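PDB 6FN6: fatty acid synthase 1, isoform A from Drosophila melanogaster, which probably catalyses de novo synthesis of long-chain saturated fatty acids from acetyl-CoA and malonyl-CoA with NADPH, this chain being its dehydratase–enoylreductase–ketoreductase modifying region. Local coordinates for residues L138-Y143 / N186-Y191; D27-F32 / Q250-T255; N132-E137 / R150-S155; T157-G162 / L178-L183. All blocks are in the same frame, centred on the assembly; numbering follows the deposited sequence.

Contact 1. Residues L138-Y143 / N186-Y191; sequences LRLRGY and NLRELY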
loop_
_atom_site.group_PDB
_atom_site.type_symbol
_atom_site.label_atom_id
_atom_site.label_comp_id
_atom_site.label_asym_id
_atom_site.label_seq_id
_atom_site.Cartn_x
_atom_site.Cartn_y
_atom_site.Cartn_z
ATOM N N LEU A 138 31.326 10.672 -17.282
ATOM C CA LEU A 138 29.889 10.751 -17.510
ATOM C C LEU A 138 29.533 10.626 -18.993
ATOM O O LEU A 138 28.548 9.977 -19.343
ATOM C CB LEU A 138 29.341 12.066 -16.951
ATOM C CG LEU A 138 29.458 12.252 -15.435
ATOM C CD1 LEU A 138 29.002 13.639 -15.035
ATOM C CD2 LEU A 138 28.659 11.203 -14.686
ATOM N N ARG A 139 30.325 11.259 -19.855
ATOM C CA ARG A 139 30.109 11.179 -21.301
ATOM C C ARG A 139 30.013 9.733 -21.768
ATOM O O ARG A 139 29.146 9.385 -22.568
ATOM C CB ARG A 139 31.233 11.886 -22.064
ATOM C CG ARG A 139 30.968 13.359 -22.355
ATOM C CD ARG A 139 31.839 13.872 -23.495
ATOM N NE ARG A 139 33.266 13.671 -23.246
ATOM C CZ ARG A 139 34.041 14.513 -22.568
ATOM N NH1 ARG A 139 33.538 15.627 -22.050
ATOM N NH2 ARG A 139 35.327 14.235 -22.401
ATOM N N LEU A 140 30.910 8.891 -21.268
ATOM C CA LEU A 140 30.936 7.491 -21.666
ATOM C C LEU A 140 29.661 6.775 -21.252
ATOM O O LEU A 140 29.286 5.766 -21.852
ATOM C CB LEU A 140 32.147 6.779 -21.062
ATOM C CG LEU A 140 33.398 6.736 -21.941
ATOM C CD1 LEU A 140 33.894 8.135 -22.271
ATOM C CD2 LEU A 140 34.477 5.930 -21.246
ATOM N N ARG A 141 29.002 7.289 -20.219
ATOM C CA ARG A 141 27.781 6.671 -19.723
ATOM C C ARG A 141 26.538 7.124 -20.486
ATOM O O ARG A 141 25.500 6.471 -20.420
ATOM C CB ARG A 141 27.608 6.972 -18.240
ATOM C CG ARG A 141 28.757 6.489 -17.375
ATOM C CD ARG A 141 28.325 6.394 -15.924
ATOM N NE ARG A 141 29.445 6.382 -14.991
ATOM C CZ ARG A 141 29.322 6.158 -13.685
ATOM N NH1 ARG A 141 28.128 5.914 -13.155
ATOM N NH2 ARG A 141 30.394 6.169 -12.906
ATOM N N GLY A 142 26.648 8.233 -21.212
ATOM C CA GLY A 142 25.529 8.750 -21.980
ATOM C C GLY A 142 25.158 10.188 -21.666
ATOM O O GLY A 142 24.429 10.824 -22.430
ATOM N N TYR A 143 25.641 10.701 -20.537
ATOM C CA TYR A 143 25.362 12.078 -20.147
ATOM C C TYR A 143 26.183 13.059 -20.974
ATOM O O TYR A 143 27.414 13.032 -20.938
ATOM C CB TYR A 143 25.662 12.298 -18.665
ATOM C CG TYR A 143 24.989 11.326 -17.728
ATOM C CD1 TYR A 143 23.711 11.570 -17.243
ATOM C CD2 TYR A 143 25.638 10.174 -17.314
ATOM C CE1 TYR A 143 23.093 10.684 -16.379
ATOM C CE2 TYR A 143 25.032 9.282 -16.451
ATOM C CZ TYR A 143 23.760 9.542 -15.984
ATOM O OH TYR A 143 23.157 8.649 -15.125
ATOM N N ASN A 186 28.703 2.119 -9.338
ATOM C CA ASN A 186 29.765 1.299 -9.910
ATOM C C ASN A 186 29.509 0.987 -11.382
ATOM O O ASN A 186 30.423 1.042 -12.204
ATOM C CB ASN A 186 29.910 0.002 -9.115
ATOM C CG ASN A 186 31.209 -0.719 -9.412
ATOM O OD1 ASN A 186 31.831 -0.502 -10.451
ATOM N ND2 ASN A 186 31.633 -1.576 -8.489
ATOM N N LEU A 187 28.266 0.651 -11.712
ATOM C CA LEU A 187 27.907 0.331 -13.088
ATOM C C LEU A 187 27.969 1.591 -13.950
ATOM O O LEU A 187 27.336 2.600 -13.642
ATOM C CB LEU A 187 26.512 -0.295 -13.145
ATOM C CG LEU A 187 26.053 -0.859 -14.492
ATOM C CD1 LEU A 187 26.924 -2.028 -14.930
ATOM C CD2 LEU A 187 24.593 -1.278 -14.420
ATOM N N ARG A 188 28.732 1.520 -15.035
ATOM C CA ARG A 188 28.947 2.669 -15.909
ATOM C C ARG A 188 27.903 2.735 -17.013
ATOM O O ARG A 188 28.229 2.621 -18.192
ATOM C CB ARG A 188 30.343 2.612 -16.525
ATOM C CG ARG A 188 31.463 2.407 -15.521
ATOM C CD ARG A 188 32.802 2.274 -16.228
ATOM N NE ARG A 188 33.257 3.537 -16.803
ATOM C CZ ARG A 188 34.266 3.645 -17.664
ATOM N NH1 ARG A 188 34.924 2.563 -18.057
ATOM N NH2 ARG A 188 34.613 4.834 -18.137
ATOM N N GLU A 189 26.648 2.924 -16.621
ATOM C CA GLU A 189 25.551 3.005 -17.576
ATOM C C GLU A 189 24.710 4.246 -17.303
ATOM O O GLU A 189 24.947 4.964 -16.332
ATOM C CB GLU A 189 24.687 1.747 -17.494
ATOM C CG GLU A 189 25.367 0.475 -17.983
ATOM C CD GLU A 189 25.764 0.540 -19.444
ATOM O OE1 GLU A 189 26.695 -0.195 -19.838
ATOM O OE2 GLU A 189 25.140 1.317 -20.201
ATOM N N LEU A 190 23.729 4.497 -18.163
ATOM C CA LEU A 190 22.903 5.692 -18.045
ATOM C C LEU A 190 21.806 5.497 -16.998
ATOM O O LEU A 190 20.957 4.616 -17.130
ATOM C CB LEU A 190 22.289 6.057 -19.399
ATOM C CG LEU A 190 21.462 7.343 -19.447
ATOM C CD1 LEU A 190 22.313 8.554 -19.107
ATOM C CD2 LEU A 190 20.816 7.515 -20.813
ATOM N N TYR A 191 21.845 6.327 -15.959
ATOM C CA TYR A 191 20.827 6.333 -14.912
ATOM C C TYR A 191 20.058 7.647 -14.919
ATOM O O TYR A 191 20.653 8.717 -15.065
ATOM C CB TYR A 191 21.460 6.142 -13.533
ATOM C CG TYR A 191 21.834 4.723 -13.178
ATOM C CD1 TYR A 191 20.878 3.827 -12.719
ATOM C CD2 TYR A 191 23.148 4.284 -13.280
ATOM C CE1 TYR A 191 21.216 2.531 -12.381
ATOM C CE2 TYR A 191 23.497 2.990 -12.944
ATOM C CZ TYR A 191 22.526 2.117 -12.494
ATOM O OH TYR A 191 22.866 0.825 -12.160
#
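Arg141, in the last turn of helix 131-141, brings its CA to 4.8 Å from the CA of Glu189, in the loop between helix 170-183 and strand 191-201. Gly142 ends the helix in a Schellman motif: its phi is positive (124°), and bonds run back from Tyr143 N to Leu138 O and from Gly142 N to Arg139 O. In the facing loop Arg188 is the centre of an inverse gamma turn. The extended side chain of Arg141 runs past that turn, its CD 3.7 Å from Glu189 O and one guanidinium face against Arg188 CA. It crosses the Arg188 side chain at about a right angle, yet both arginines share one acid, Glu137, which forms salt bridges with Arg141 NE and Arg188 NH2 and probably offsets their like charges. Leu140 lies beside Arg188, pointing the same way, with CD2 3.3 Å from Arg188 NH2. Leu190 has CG anti to its backbone N (chi1 -176°), and its CD1 sits over the centre of the Tyr143 ring, a CH-pi contact 3.6 Å from the centroid. At the ring's far end Tyr143 OH donates to Tyr191 O (2.5 Å, a shortness without significance at this resolution). The contact belongs to the C-terminal hotdog fold of the dehydratase, with the Tyr143 side chain about 7 Å from that of the predicted catalytic His24.

Contact 2. Residues D27-F32 / Q250-T255; sequences DGRILF and QRRPGT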
loop_
_atom_site.group_PDB
_atom_site.type_symbol
_atom_site.label_atom_id
_atom_site.label_comp_id
_atom_site.label_asym_id
_atom_site.label_seq_id
_atom_site.Cartn_x
_atom_site.Cartn_y
_atom_site.Cartn_z
ATOM N N ASP A 27 21.985 11.534 -23.646
ATOM C CA ASP A 27 21.936 10.565 -24.733
ATOM C C ASP A 27 21.482 11.220 -26.037
ATOM O O ASP A 27 20.639 10.680 -26.752
ATOM C CB ASP A 27 20.999 9.412 -24.362
ATOM C CG ASP A 27 21.199 8.189 -25.240
ATOM O OD1 ASP A 27 22.148 8.182 -26.052
ATOM O OD2 ASP A 27 20.413 7.227 -25.112
ATOM N N GLY A 28 22.048 12.384 -26.342
ATOM C CA GLY A 28 21.794 13.054 -27.605
ATOM C C GLY A 28 20.471 13.787 -27.700
ATOM O O GLY A 28 20.019 14.126 -28.793
ATOM N N ARG A 29 19.843 14.036 -26.558
ATOM C CA ARG A 29 18.589 14.779 -26.535
ATOM C C ARG A 29 18.463 15.637 -25.277
ATOM O O ARG A 29 18.987 15.287 -24.217
ATOM C CB ARG A 29 17.405 13.807 -26.647
ATOM C CG ARG A 29 17.601 12.485 -25.900
ATOM C CD ARG A 29 16.472 11.491 -26.155
ATOM N NE ARG A 29 16.766 10.187 -25.554
ATOM C CZ ARG A 29 16.419 9.810 -24.325
ATOM N NH1 ARG A 29 15.743 10.631 -23.530
ATOM N NH2 ARG A 29 16.747 8.600 -23.890
ATOM N N ILE A 30 17.779 16.769 -25.409
ATOM C CA ILE A 30 17.579 17.679 -24.286
ATOM C C ILE A 30 16.459 17.144 -23.400
ATOM O O ILE A 30 15.343 16.913 -23.868
ATOM C CB ILE A 30 17.261 19.110 -24.768
ATOM C CG1 ILE A 30 18.408 19.651 -25.627
ATOM C CG2 ILE A 30 16.999 20.034 -23.577
ATOM C CD1 ILE A 30 18.090 20.955 -26.341
ATOM N N LEU A 31 16.757 16.966 -22.117
ATOM C CA LEU A 31 15.762 16.510 -21.153
ATOM C C LEU A 31 15.504 17.577 -20.107
ATOM O O LEU A 31 16.444 18.137 -19.540
ATOM C CB LEU A 31 16.220 15.227 -20.462
ATOM C CG LEU A 31 15.809 13.915 -21.121
ATOM C CD1 LEU A 31 16.522 13.764 -22.451
ATOM C CD2 LEU A 31 16.112 12.749 -20.198
ATOM N N PHE A 32 14.232 17.861 -19.843
ATOM C CA PHE A 32 13.908 18.781 -18.768
ATOM C C PHE A 32 14.338 18.129 -17.464
ATOM O O PHE A 32 13.845 17.055 -17.120
ATOM C CB PHE A 32 12.424 19.129 -18.730
ATOM C CG PHE A 32 12.125 20.344 -17.899
ATOM C CD1 PHE A 32 12.433 21.608 -18.374
ATOM C CD2 PHE A 32 11.563 20.224 -16.639
ATOM C CE1 PHE A 32 12.173 22.732 -17.615
ATOM C CE2 PHE A 32 11.299 21.343 -15.874
ATOM C CZ PHE A 32 11.605 22.600 -16.362
ATOM N N GLN A 250 16.659 3.582 -21.142
ATOM C CA GLN A 250 16.851 3.057 -22.490
ATOM C C GLN A 250 17.784 3.948 -23.301
ATOM O O GLN A 250 17.652 5.173 -23.291
ATOM C CB GLN A 250 15.511 2.931 -23.220
ATOM C CG GLN A 250 14.481 2.062 -22.521
ATOM C CD GLN A 250 13.145 2.057 -23.243
ATOM O OE1 GLN A 250 12.992 2.685 -24.291
ATOM N NE2 GLN A 250 12.174 1.345 -22.688
ATOM N N ARG A 251 18.722 3.331 -24.009
ATOM C CA ARG A 251 19.615 4.071 -24.890
ATOM C C ARG A 251 19.064 4.025 -26.309
ATOM O O ARG A 251 18.690 2.963 -26.804
ATOM C CB ARG A 251 21.032 3.494 -24.848
ATOM C CG ARG A 251 21.698 3.569 -23.484
ATOM C CD ARG A 251 21.947 5.007 -23.045
ATOM N NE ARG A 251 22.860 5.713 -23.940
ATOM C CZ ARG A 251 24.186 5.678 -23.844
ATOM N NH1 ARG A 251 24.772 4.963 -22.892
ATOM N NH2 ARG A 251 24.932 6.358 -24.705
ATOM N N ARG A 252 19.012 5.185 -26.959
ATOM C CA ARG A 252 18.464 5.280 -28.306
ATOM C C ARG A 252 19.233 4.333 -29.218
ATOM O O ARG A 252 20.435 4.137 -29.036
ATOM C CB ARG A 252 18.541 6.710 -28.848
ATOM C CG ARG A 252 17.908 7.763 -27.957
ATOM C CD ARG A 252 18.251 9.165 -28.439
ATOM N NE ARG A 252 17.609 9.473 -29.714
ATOM C CZ ARG A 252 17.926 10.507 -30.484
ATOM N NH1 ARG A 252 18.882 11.351 -30.115
ATOM N NH2 ARG A 252 17.280 10.705 -31.625
ATOM N N PRO A 253 18.545 3.738 -30.204
ATOM C CA PRO A 253 19.302 2.871 -31.108
ATOM C C PRO A 253 20.257 3.699 -31.951
ATOM O O PRO A 253 19.888 4.199 -33.013
ATOM C CB PRO A 253 18.213 2.221 -31.963
ATOM C CG PRO A 253 17.105 3.220 -31.976
ATOM C CD PRO A 253 17.147 3.910 -30.636
ATOM N N GLY A 254 21.483 3.836 -31.454
ATOM C CA GLY A 254 22.487 4.676 -32.079
ATOM C C GLY A 254 22.632 4.441 -33.566
ATOM O O GLY A 254 22.606 3.302 -34.036
ATOM N N THR A 255 22.787 5.530 -34.313
ATOM C CA THR A 255 22.918 5.441 -35.759
ATOM C C THR A 255 24.376 5.256 -36.166
ATOM O O THR A 255 24.778 5.658 -37.257
ATOM C CB THR A 255 22.374 6.710 -36.439
ATOM O OG1 THR A 255 23.133 7.847 -36.006
ATOM C CG2 THR A 255 20.911 6.927 -36.079
#
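Asp27 reaches out to Arg251 and Arg252 and so ties the N-terminal hotdog of the dehydratase, at the turn of the hairpin formed by strands 24-26 and 29-31, to the loop that leaves the C-terminal hotdog after strand 239-248. Its CG, anti to the backbone N (chi1 -163°), is thereby swung out toward the 250-255 loop, where OD2 takes two partners. One is Arg251 NE, a salt bridge of 3.1 Å; the carboxylate and guanidinium planes stand almost perpendicular, 85° apart, and OD1 lies at the guanidinium edge, in its plane. The other is the backbone N of Arg252, which donates to OD2 over 3.1 Å from the syn side, somewhat out of the carboxylate plane. An alanine in place of Asp27 would probably leave the Arg251 guanidinium without its acid here and Arg252 N without this acceptor, so that the loop would be less firmly held to the hairpin.

The second pair, Arg29 and Arg252, runs differently. The two side chains lie antiparallel alongside each other, Arg29 extended from CG to NE and Arg252 bent at chi3, with their guanidinium planes 78° apart. Their closest approach is between Arg252 CD, at the edge of the Arg29 guanidinium, and Arg29 NE, 3.4 Å. The like-charged NE atoms of Arg29 and Arg252 are 4.3 Å apart, a repulsion that is likely to be eased by solvent at this surface site. The same methylene, Arg252 CD, also comes within 3.3 Å of the carbonyl atom Asp27 O.

Contact 3. Residues N132-E137 / R150-S155; sequences NDVYKE and RGIVRS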
loop_
_atom_site.group_PDB
_atom_site.type_symbol
_atom_site.label_atom_id
_atom_site.label_comp_id
_atom_site.label_asym_id
_atom_site.label_seq_id
_atom_site.Cartn_x
_atom_site.Cartn_y
_atom_site.Cartn_z
ATOM N N ASN A 132 37.148 18.005 -15.802
ATOM C CA ASN A 132 37.237 17.319 -17.087
ATOM C C ASN A 132 37.239 15.803 -16.914
ATOM O O ASN A 132 36.677 15.079 -17.736
ATOM C CB ASN A 132 38.488 17.768 -17.845
ATOM C CG ASN A 132 38.386 19.199 -18.338
ATOM O OD1 ASN A 132 37.316 19.650 -18.755
ATOM N ND2 ASN A 132 39.500 19.922 -18.292
ATOM N N ASP A 133 37.874 15.324 -15.848
ATOM C CA ASP A 133 37.866 13.897 -15.537
ATOM C C ASP A 133 36.443 13.413 -15.289
ATOM O O ASP A 133 36.022 12.387 -15.818
ATOM C CB ASP A 133 38.731 13.597 -14.310
ATOM C CG ASP A 133 40.184 13.957 -14.517
ATOM O OD1 ASP A 133 40.689 13.771 -15.645
ATOM O OD2 ASP A 133 40.822 14.418 -13.548
ATOM N N VAL A 134 35.715 14.159 -14.466
ATOM C CA VAL A 134 34.355 13.800 -14.089
ATOM C C VAL A 134 33.465 13.660 -15.316
ATOM O O VAL A 134 32.742 12.677 -15.454
ATOM C CB VAL A 134 33.773 14.833 -13.106
ATOM C CG1 VAL A 134 32.261 14.669 -12.971
ATOM C CG2 VAL A 134 34.449 14.718 -11.757
ATOM N N TYR A 135 33.502 14.651 -16.197
ATOM C CA TYR A 135 32.551 14.701 -17.296
ATOM C C TYR A 135 33.007 13.854 -18.482
ATOM O O TYR A 135 32.219 13.556 -19.378
ATOM C CB TYR A 135 32.301 16.153 -17.707
ATOM C CG TYR A 135 31.454 16.875 -16.684
ATOM C CD1 TYR A 135 30.081 16.671 -16.628
ATOM C CD2 TYR A 135 32.026 17.729 -15.754
ATOM C CE1 TYR A 135 29.303 17.310 -15.685
ATOM C CE2 TYR A 135 31.258 18.373 -14.810
ATOM C CZ TYR A 135 29.897 18.157 -14.775
ATOM O OH TYR A 135 29.124 18.802 -13.837
ATOM N N LYS A 136 34.280 13.474 -18.501
ATOM C CA LYS A 136 34.727 12.450 -19.434
ATOM C C LYS A 136 34.081 11.123 -19.038
ATOM O O LYS A 136 33.563 10.394 -19.883
ATOM C CB LYS A 136 36.252 12.331 -19.454
ATOM C CG LYS A 136 36.742 11.065 -20.134
ATOM C CD LYS A 136 38.232 11.095 -20.417
ATOM C CE LYS A 136 38.623 9.908 -21.281
ATOM N NZ LYS A 136 40.094 9.751 -21.414
ATOM N N GLU A 137 34.123 10.824 -17.743
ATOM C CA GLU A 137 33.507 9.618 -17.198
ATOM C C GLU A 137 32.023 9.574 -17.553
ATOM O O GLU A 137 31.522 8.567 -18.056
ATOM C CB GLU A 137 33.695 9.567 -15.676
ATOM C CG GLU A 137 32.833 8.541 -14.942
ATOM C CD GLU A 137 33.147 7.115 -15.350
ATOM O OE1 GLU A 137 34.215 6.892 -15.963
ATOM O OE2 GLU A 137 32.331 6.216 -15.057
ATOM N N ARG A 150 27.720 21.749 -16.308
ATOM C CA ARG A 150 29.039 21.198 -16.025
ATOM C C ARG A 150 29.572 21.847 -14.750
ATOM O O ARG A 150 30.626 22.483 -14.757
ATOM C CB ARG A 150 29.992 21.425 -17.202
ATOM C CG ARG A 150 29.854 20.388 -18.310
ATOM C CD ARG A 150 30.706 20.735 -19.520
ATOM N NE ARG A 150 32.137 20.701 -19.230
ATOM C CZ ARG A 150 32.956 19.705 -19.565
ATOM N NH1 ARG A 150 32.503 18.633 -20.206
ATOM N NH2 ARG A 150 34.243 19.782 -19.255
ATOM N N GLY A 151 28.836 21.672 -13.655
ATOM C CA GLY A 151 29.099 22.399 -12.426
ATOM C C GLY A 151 29.904 21.667 -11.369
ATOM O O GLY A 151 30.197 22.231 -10.314
ATOM N N ILE A 152 30.247 20.411 -11.632
ATOM C CA ILE A 152 31.132 19.676 -10.735
ATOM C C ILE A 152 32.570 20.113 -10.989
ATOM O O ILE A 152 33.196 19.693 -11.963
ATOM C CB ILE A 152 30.983 18.156 -10.908
ATOM C CG1 ILE A 152 29.544 17.730 -10.607
ATOM C CG2 ILE A 152 31.962 17.424 -9.993
ATOM C CD1 ILE A 152 29.242 16.270 -10.908
ATOM N N VAL A 153 33.083 20.965 -10.109
ATOM C CA VAL A 153 34.463 21.429 -10.197
ATOM C C VAL A 153 35.415 20.331 -9.735
ATOM O O VAL A 153 36.503 20.170 -10.289
ATOM C CB VAL A 153 34.689 22.719 -9.377
ATOM C CG1 VAL A 153 33.975 23.896 -10.031
ATOM C CG2 VAL A 153 34.222 22.545 -7.945
ATOM N N ARG A 154 35.009 19.583 -8.713
ATOM C CA ARG A 154 35.894 18.609 -8.085
ATOM C C ARG A 154 35.157 17.430 -7.446
ATOM O O ARG A 154 34.029 17.563 -6.974
ATOM C CB ARG A 154 36.741 19.321 -7.028
ATOM C CG ARG A 154 37.849 18.484 -6.410
ATOM C CD ARG A 154 38.893 19.357 -5.717
ATOM N NE ARG A 154 39.548 20.281 -6.645
ATOM C CZ ARG A 154 39.288 21.583 -6.743
ATOM N NH1 ARG A 154 38.370 22.160 -5.976
ATOM N NH2 ARG A 154 39.954 22.316 -7.625
ATOM N N SER A 155 35.815 16.275 -7.452
ATOM C CA SER A 155 35.309 15.077 -6.790
ATOM C C SER A 155 36.456 14.132 -6.466
ATOM O O SER A 155 37.409 14.019 -7.234
ATOM C CB SER A 155 34.284 14.359 -7.666
ATOM O OG SER A 155 34.008 13.063 -7.157
#
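The ring of Tyr135 is enclosed on both faces: Arg150 CG stands over the centre of one, a CH-pi contact 4.0 Å from the centroid and 5° off the normal, and Val134 CG1 lies over the opposite face, offset toward the rim. At the edge, in the ring plane, is Ile152 N. The Arg150 guanidinium in turn has Tyr135 CG over one of its faces and Asn132 OD1 at its edge, 3.1 Å from Arg150 NH2. This is the C-terminal hotdog of the dehydratase, where helix 131-141 crosses strand 152-155 nearly at right angles, the axes of the two short segments approaching to 8.3 Å. Tyr135 and Arg150 pass each other in opposite senses, which brings Arg150 NH1 back to 3.5 Å from Tyr135 CB. Beside the ring, Val134 crosses Ile152 at about a right angle, CG1 to CD1 4.0 Å, and Val134 CG2 touches Ser155 CB. Along the strand, Val153 and Arg154 both face Lys163 in a classic beta bulge. The buried Tyr135 hydroxyl is hydrogen-bonded to Gln179 of helix 170-183, and it also accepts the nearly straight bond from Ile152 N to Tyr135 OH, 3.0 Å at 169°.

Contact 4. Residues T157-G162 / L178-L183; sequences TVASTG and LQFSIL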
loop_
_atom_site.group_PDB
_atom_site.type_symbol
_atom_site.label_atom_id
_atom_site.label_comp_id
_atom_site.label_asym_id
_atom_site.label_seq_id
_atom_site.Cartn_x
_atom_site.Cartn_y
_atom_site.Cartn_z
ATOM N N THR A 157 37.979 10.217 -5.809
ATOM C CA THR A 157 37.910 9.062 -6.698
ATOM C C THR A 157 36.647 8.220 -6.495
ATOM O O THR A 157 36.182 7.569 -7.429
ATOM C CB THR A 157 39.151 8.153 -6.531
ATOM O OG1 THR A 157 39.006 6.984 -7.346
ATOM C CG2 THR A 157 39.334 7.737 -5.085
ATOM N N VAL A 158 36.093 8.227 -5.286
ATOM C CA VAL A 158 34.888 7.444 -5.004
ATOM C C VAL A 158 33.642 8.320 -4.932
ATOM O O VAL A 158 32.539 7.817 -4.705
ATOM C CB VAL A 158 35.035 6.641 -3.696
ATOM C CG1 VAL A 158 36.136 5.597 -3.836
ATOM C CG2 VAL A 158 35.304 7.572 -2.512
ATOM N N ALA A 159 33.809 9.622 -5.144
ATOM C CA ALA A 159 32.689 10.557 -5.099
ATOM C C ALA A 159 31.972 10.500 -3.749
ATOM O O ALA A 159 30.749 10.387 -3.685
ATOM C CB ALA A 159 31.712 10.266 -6.229
ATOM N N SER A 160 32.749 10.569 -2.672
ATOM C CA SER A 160 32.194 10.665 -1.331
ATOM C C SER A 160 32.158 12.129 -0.914
ATOM O O SER A 160 31.289 12.553 -0.153
ATOM C CB SER A 160 33.015 9.841 -0.339
ATOM O OG SER A 160 34.329 10.354 -0.216
ATOM N N THR A 161 33.119 12.894 -1.420
ATOM C CA THR A 161 33.156 14.334 -1.207
ATOM C C THR A 161 33.545 15.025 -2.511
ATOM O O THR A 161 34.118 14.401 -3.404
ATOM C CB THR A 161 34.140 14.724 -0.088
ATOM O OG1 THR A 161 34.044 16.131 0.166
ATOM C CG2 THR A 161 35.568 14.376 -0.475
ATOM N N GLY A 162 33.212 16.305 -2.625
ATOM C CA GLY A 162 33.533 17.068 -3.817
ATOM C C GLY A 162 33.087 18.510 -3.702
ATOM O O GLY A 162 32.768 18.982 -2.608
ATOM N N LEU A 178 22.787 15.616 -8.214
ATOM C CA LEU A 178 22.349 14.315 -8.713
ATOM C C LEU A 178 23.440 13.671 -9.560
ATOM O O LEU A 178 23.653 12.459 -9.499
ATOM C CB LEU A 178 21.063 14.446 -9.534
ATOM C CG LEU A 178 19.878 15.143 -8.864
ATOM C CD1 LEU A 178 18.633 15.005 -9.726
ATOM C CD2 LEU A 178 19.634 14.597 -7.467
ATOM N N GLN A 179 24.124 14.486 -10.355
ATOM C CA GLN A 179 25.255 14.009 -11.135
ATOM C C GLN A 179 26.273 13.385 -10.193
ATOM O O GLN A 179 26.814 12.313 -10.458
ATOM C CB GLN A 179 25.898 15.146 -11.928
ATOM C CG GLN A 179 24.985 15.815 -12.932
ATOM C CD GLN A 179 25.670 16.962 -13.644
ATOM O OE1 GLN A 179 26.867 17.184 -13.469
ATOM N NE2 GLN A 179 24.915 17.701 -14.447
ATOM N N PHE A 180 26.532 14.077 -9.093
ATOM C CA PHE A 180 27.545 13.651 -8.142
ATOM C C PHE A 180 27.217 12.294 -7.533
ATOM O O PHE A 180 28.106 11.470 -7.311
ATOM C CB PHE A 180 27.705 14.693 -7.035
ATOM C CG PHE A 180 28.798 14.370 -6.067
ATOM C CD1 PHE A 180 30.116 14.670 -6.367
ATOM C CD2 PHE A 180 28.509 13.759 -4.863
ATOM C CE1 PHE A 180 31.125 14.365 -5.479
ATOM C CE2 PHE A 180 29.511 13.454 -3.971
ATOM C CZ PHE A 180 30.821 13.757 -4.278
ATOM N N SER A 181 25.939 12.070 -7.253
ATOM C CA SER A 181 25.484 10.807 -6.684
ATOM C C SER A 181 25.626 9.670 -7.691
ATOM O O SER A 181 25.864 8.522 -7.319
ATOM C CB SER A 181 24.031 10.926 -6.230
ATOM O OG SER A 181 23.592 9.739 -5.595
ATOM N N ILE A 182 25.486 9.999 -8.969
ATOM C CA ILE A 182 25.559 9.001 -10.023
ATOM C C ILE A 182 27.006 8.557 -10.223
ATOM O O ILE A 182 27.258 7.429 -10.647
ATOM C CB ILE A 182 24.944 9.548 -11.332
ATOM C CG1 ILE A 182 23.426 9.678 -11.186
ATOM C CG2 ILE A 182 25.276 8.642 -12.516
ATOM C CD1 ILE A 182 22.765 10.530 -12.258
ATOM N N LEU A 183 27.951 9.439 -9.903
ATOM C CA LEU A 183 29.372 9.122 -10.033
ATOM C C LEU A 183 29.752 7.913 -9.192
ATOM O O LEU A 183 30.492 7.040 -9.640
ATOM C CB LEU A 183 30.236 10.309 -9.610
ATOM C CG LEU A 183 30.700 11.327 -10.650
ATOM C CD1 LEU A 183 31.656 12.306 -9.990
ATOM C CD2 LEU A 183 31.359 10.666 -11.852
#
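Ala159, in the turn before strand 161-164, comes closest to helix 170-183 at Leu183, with 6.1 Å between their CA atoms, and no hydrogen bond joins segments 157-162 and 178-183. The side chain that carries the contact is Phe180. Its CG is anti to the backbone N (chi1 -176°), and the ring extends from the helix to the turn, where it meets mostly backbone. Ala159 CB lies over one ring face, offset toward the rim, 4.1 Å from Phe180 CZ. The far edge of the ring is lined by the peptide between Ser160 and Thr161, with Ser160 C and Thr161 N in the ring plane. Thr161 O comes to the same edge, 3.5 Å from Phe180 CZ, whereas Ala159 O stands above the ring plane, on the side of Ala159 CB, 3.3 Å from Phe180 CE2.

Helix 170-183 is the long helix of the C-terminal hotdog fold, around which the sheet wraps, and Phe180 fastens it to the start of strand 161-164. Gly162 lies so near the ring that a CB there would collide with Phe180 CE1. An alanine in place of Phe180 would probably open a gap between helix and turn, leaving the Ala159 methyl and the Ser160–Thr161 peptide without the ring that packs against them.

Ala159 adopts a left-handed conformation in this turn, and its CB points toward the helix. The turn is further tied by Asp156, whose carboxylate is hydrogen-bonded to Ser160 OG and Thr161 N. One helical turn beyond Phe180, Leu183 meets the same alanine, CB to CB at 3.7 Å.

How the contacts relate
All four contacts lie in the dehydratase, contacts 1, 3 and 4 within its C-terminal hotdog and contact 2 between the two hotdogs. Contacts 1 and 3 use successive parts of helix 131-141, their centres 13 Å apart, and are joined through Glu137. Contacts 3 and 4, with centres 10 Å apart, involve neighbouring strands and are joined through Gln179, whose NE2 is also hydrogen-bonded to Asp175, the predicted proton donor. Contact 1 reaches contact 2 through Gly142 O and Asp27 N, 2.8 Å apart and probably hydrogen-bonded. Contact 2 stays about 9 Å, nearest atoms, from contacts 3 and 4.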